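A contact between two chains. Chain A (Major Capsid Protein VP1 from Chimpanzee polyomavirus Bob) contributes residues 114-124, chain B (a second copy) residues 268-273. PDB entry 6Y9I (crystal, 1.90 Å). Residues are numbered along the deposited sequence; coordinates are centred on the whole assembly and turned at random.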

ATOM      1  N   MET A 114      19.416  20.789   6.286  1.00 22.83           N
ATOM      2  CA  MET A 114      18.206  21.536   6.688  1.00 24.82           C
ATOM      3  C   MET A 114      17.139  21.366   5.598  1.00 26.01           C
ATOM      4  O   MET A 114      17.420  21.605   4.405  1.00 27.41           O
ATOM      5  CB  MET A 114      18.530  23.024   6.867  1.00 25.41           C
ATOM      6  CG  MET A 114      17.315  23.856   7.154  1.00 27.38           C
ATOM      7  SD  MET A 114      17.755  25.611   7.462  1.00 28.34           S
ATOM      8  CE  MET A 114      18.145  26.147   5.791  1.00 27.85           C
ATOM      9  N   ALA A 115      15.914  21.030   5.988  1.00 27.75           N
ATOM     10  CA  ALA A 115      14.781  20.938   5.054  1.00 27.51           C
ATOM     11  C   ALA A 115      14.069  22.295   5.030  1.00 28.58           C
ATOM     12  O   ALA A 115      13.087  22.461   5.750  1.00 30.58           O
ATOM     13  CB  ALA A 115      13.897  19.799   5.481  1.00 31.05           C
ATOM     14  N   ALA A 116      14.594  23.240   4.250  1.00 29.45           N
ATOM     15  CA  ALA A 116      14.072  24.615   4.063  1.00 32.18           C
ATOM     16  C   ALA A 116      14.886  25.317   2.961  1.00 36.19           C
ATOM     17  O   ALA A 116      16.042  24.913   2.746  1.00 34.41           O
ATOM     18  CB  ALA A 116      14.180  25.378   5.365  1.00 33.49           C
ATOM     19  N   LYS A 117      14.331  26.357   2.329  1.00 39.12           N
ATOM     20  CA  LYS A 117      15.040  27.232   1.346  1.00 41.18           C
ATOM     21  C   LYS A 117      16.212  27.940   2.037  1.00 44.89           C
ATOM     22  O   LYS A 117      16.188  28.049   3.277  1.00 37.62           O
ATOM     23  CB  LYS A 117      14.067  28.248   0.735  1.00 45.15           C
ATOM     24  N   GLU A 118      17.207  28.400   1.265  1.00 49.94           N
ATOM     25  CA  GLU A 118      18.360  29.191   1.779  1.00 47.17           C
ATOM     26  C   GLU A 118      17.796  30.391   2.550  1.00 45.14           C
ATOM     27  O   GLU A 118      16.806  31.004   2.067  1.00 41.61           O
ATOM     28  CB  GLU A 118      19.295  29.633   0.644  1.00 49.50           C
ATOM     29  N   GLY A 119      18.360  30.677   3.727  1.00 41.60           N
ATOM     30  CA  GLY A 119      17.920  31.771   4.616  1.00 40.64           C
ATOM     31  C   GLY A 119      16.860  31.329   5.621  1.00 40.52           C
ATOM     32  O   GLY A 119      16.565  32.125   6.571  1.00 36.70           O
ATOM     33  N   GLY A 120      16.293  30.128   5.442  1.00 34.41           N
ATOM     34  CA  GLY A 120      15.329  29.546   6.397  1.00 31.83           C
ATOM     35  C   GLY A 120      16.020  29.020   7.644  1.00 31.90           C
ATOM     36  O   GLY A 120      17.274  29.125   7.793  1.00 32.05           O
ATOM     37  N   ASP A 121      15.233  28.455   8.540  1.00 31.42           N
ATOM     38  CA  ASP A 121      15.710  27.885   9.831  1.00 34.11           C
ATOM     39  C   ASP A 121      14.767  26.722  10.107  1.00 32.00           C
ATOM     40  O   ASP A 121      14.020  26.734  11.108  1.00 34.04           O
ATOM     41  CB  ASP A 121      15.757  28.932  10.942  1.00 33.60           C
ATOM     42  CG  ASP A 121      16.445  28.456  12.210  1.00 40.41           C
ATOM     43  OD1 ASP A 121      17.089  27.351  12.184  1.00 40.34           O
ATOM     44  OD2 ASP A 121      16.328  29.183  13.227  1.00 47.53           O
ATOM     45  N   GLY A 122      14.758  25.794   9.163  1.00 29.50           N
ATOM     46  CA  GLY A 122      13.807  24.681   9.141  1.00 28.82           C
ATOM     47  C   GLY A 122      14.346  23.540   9.977  1.00 25.66           C
ATOM     48  O   GLY A 122      15.454  23.614  10.512  1.00 26.01           O
ATOM     49  N   PRO A 123      13.610  22.420  10.014  1.00 25.91           N
ATOM     50  CA  PRO A 123      14.070  21.226  10.692  1.00 24.46           C
ATOM     51  C   PRO A 123      15.155  20.570   9.832  1.00 25.49           C
ATOM     52  O   PRO A 123      15.322  20.919   8.659  1.00 23.00           O
ATOM     53  CB  PRO A 123      12.801  20.370  10.728  1.00 26.80           C
ATOM     54  CG  PRO A 123      12.111  20.690   9.439  1.00 24.84           C
ATOM     55  CD  PRO A 123      12.410  22.156   9.203  1.00 27.89           C
ATOM     56  N   SER A 124      15.882  19.621  10.401  1.00 23.44           N
ATOM     57  CA  SER A 124      16.723  18.735   9.569  1.00 23.46           C
ATOM     58  C   SER A 124      15.813  17.840   8.747  1.00 22.10           C
ATOM     59  O   SER A 124      14.629  17.605   9.137  1.00 22.40           O
ATOM     60  CB  SER A 124      17.697  17.912  10.373  1.00 22.07           C
ATOM     61  OG  SER A 124      17.061  16.756  10.879  1.00 25.41           O
TER
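Chain B (268-273) DNEAIR

Two direct hydrogen bonds, both donated by backbone amides of chain A, fix the chain B segment against the loop 114-124. The straighter one runs from D121(A) N to N269(B) O, at 2.8 Å with an angle of 172° at the hydrogen, and joins the two main chains. The other, from K117(A) N to E270(B) OE2, is also 2.8 Å long but more bent, at 145°. Here a side-chain carboxylate supplies the acceptor, while the main chain of E270(B) stays well away from this amide.

E270(B) reaches this amide although its CA-to-CB bond points sideways: with chi1 in m and chi2 in t, the side chain extends until its end comes nearer to chain A. Its OE2 atom also lies 3.5 Å from A116(A) CB and 3.5 Å from K117(A) CB; beyond CB the lysine side chain is not modelled. A water bridges the same two stretches through their carbonyls, donating to A115(A) O at 2.8 Å and to E270(B) O at 2.7 Å. It thereby links two acceptors that cannot hydrogen-bond to each other, A115(A) O and E270(B) O being 4.2 Å apart.

Neither partner forms a regular strand over most of the contact. Chain A has no helix or strand here; a type II beta turn from K117(A) to G120(A), closed by a hydrogen bond of 3.0 Å from G120(A) N to K117(A) O, leads into the segment that meets chain B. Chain B is loop or turn through A271(B), with E270(B) at positive phi (68/17), and enters a strand at I272(B). The two backbones run in the same direction along the contact: G120(A) CA lies 4.6 Å from N269(B) CA, and G122(A) CA lies 3.9 Å from A271(B) CA. Within chain B, a hydrogen bond of 3.1 Å from A271(B) N to N269(B) OD1 ties the asparagine side chain back to its own backbone.

At G120(A) and G122(A) there is little room for a side chain, both against chain B and within chain A. A CB on G120(A) would point toward chain B and come within 3.3 Å of both N269(B) O and E270(B) OE2, while also clashing with K117(A) O. At G122(A), a CB would lie 3.0 Å from E270(B) O and clash with A115(A) O. As it is, G122(A) CA makes a CA-H...O contact of 3.3 Å with E270(B) O. The amide of the same glycine forms a weak hydrogen bond of 3.5 Å, from G122(A) N to M114(A) SD, within its own chain.

Van der Waals packing surrounds these polar contacts. P123(A) CD rests 3.2 Å from E270(B) O, and P123(A) CG meets I272(B) CG2 at 3.7 Å, an apolar contact between two buried residues. A271(B) CB packs 3.5 Å from D121(A) O, and the CB atoms of D121(A) and N269(B) are 4.2 Å apart. Together the two stretches bury 355 Å², both sides summed, with E270(B) contributing the largest share of any residue.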

ATOM      1  N   ASP B 268       7.350  31.717   8.003  1.00 29.65           N
ATOM      2  CA  ASP B 268       8.421  32.742   8.092  1.00 36.97           C
ATOM      3  C   ASP B 268       9.813  32.098   8.090  1.00 33.97           C
ATOM      4  O   ASP B 268      10.718  32.768   7.606  1.00 36.60           O
ATOM      5  CB  ASP B 268       8.235  33.674   9.294  1.00 40.95           C
ATOM      6  CG  ASP B 268       8.019  32.931  10.582  1.00 46.33           C
ATOM      7  OD1 ASP B 268       7.839  31.699  10.501  1.00 54.66           O
ATOM      8  OD2 ASP B 268       8.013  33.594  11.643  1.00 59.13           O
ATOM      9  N   ASN B 269      10.005  30.876   8.603  1.00 28.92           N
ATOM     10  CA  ASN B 269      11.358  30.262   8.647  1.00 29.03           C
ATOM     11  C   ASN B 269      11.340  28.768   8.290  1.00 27.35           C
ATOM     12  O   ASN B 269      12.424  28.207   8.205  1.00 25.97           O
ATOM     13  CB  ASN B 269      12.028  30.528   9.991  1.00 30.30           C
ATOM     14  CG  ASN B 269      11.263  29.943  11.157  1.00 29.92           C
ATOM     15  OD1 ASN B 269      10.324  29.154  10.971  1.00 28.44           O
ATOM     16  ND2 ASN B 269      11.696  30.298  12.351  1.00 31.92           N
ATOM     17  N   GLU B 270      10.171  28.179   8.041  1.00 26.05           N
ATOM     18  CA  GLU B 270       9.981  26.772   7.590  1.00 29.04           C
ATOM     19  C   GLU B 270      10.375  25.803   8.711  1.00 25.53           C
ATOM     20  O   GLU B 270      10.612  24.653   8.397  1.00 27.26           O
ATOM     21  CB  GLU B 270      10.770  26.458   6.319  1.00 29.89           C
ATOM     22  CG  GLU B 270      10.289  27.182   5.083  1.00 34.93           C
ATOM     23  CD  GLU B 270      11.170  26.876   3.871  1.00 40.85           C
ATOM     24  OE1 GLU B 270      10.900  25.864   3.177  1.00 49.10           O
ATOM     25  OE2 GLU B 270      12.145  27.629   3.623  1.00 47.06           O
ATOM     26  N   ALA B 271      10.466  26.269   9.956  1.00 23.20           N
ATOM     27  CA  ALA B 271      10.528  25.413  11.156  1.00 22.62           C
ATOM     28  C   ALA B 271       9.217  24.621  11.262  1.00 24.52           C
ATOM     29  O   ALA B 271       8.229  24.974  10.600  1.00 24.64           O
ATOM     30  CB  ALA B 271      10.762  26.259  12.364  1.00 24.94           C
ATOM     31  N   ILE B 272       9.171  23.573  12.063  1.00 22.53           N
ATOM     32  CA  ILE B 272       7.930  22.759  12.109  1.00 23.27           C
ATOM     33  C   ILE B 272       7.398  22.698  13.533  1.00 21.36           C
ATOM     34  O   ILE B 272       8.144  22.911  14.473  1.00 24.62           O
ATOM     35  CB  ILE B 272       8.162  21.348  11.510  1.00 23.31           C
ATOM     36  CG1 ILE B 272       9.202  20.565  12.305  1.00 22.28           C
ATOM     37  CG2 ILE B 272       8.505  21.408  10.024  1.00 22.67           C
ATOM     38  CD1 ILE B 272       8.610  19.785  13.465  1.00 25.28           C
ATOM     39  N   ARG B 273       6.131  22.341  13.652  1.00 23.05           N
ATOM     40  CA  ARG B 273       5.524  21.861  14.909  1.00 22.21           C
ATOM     41  C   ARG B 273       4.919  20.504  14.603  1.00 20.72           C
ATOM     42  O   ARG B 273       4.332  20.365  13.541  1.00 21.86           O
ATOM     43  CB  ARG B 273       4.405  22.780  15.384  1.00 22.52           C
ATOM     44  CG  ARG B 273       4.839  24.184  15.759  1.00 22.54           C
ATOM     45  CD  ARG B 273       3.612  24.941  16.199  1.00 25.61           C
ATOM     46  NE  ARG B 273       3.868  26.341  16.558  1.00 26.30           N
ATOM     47  CZ  ARG B 273       4.176  26.777  17.773  1.00 28.04           C
ATOM     48  NH1 ARG B 273       4.335  25.933  18.777  1.00 27.74           N
ATOM     49  NH2 ARG B 273       4.369  28.070  17.965  1.00 29.93           N
TER
HETATM   50  O   HOH W   1      10.390  22.730   6.483  1.00 23.40           O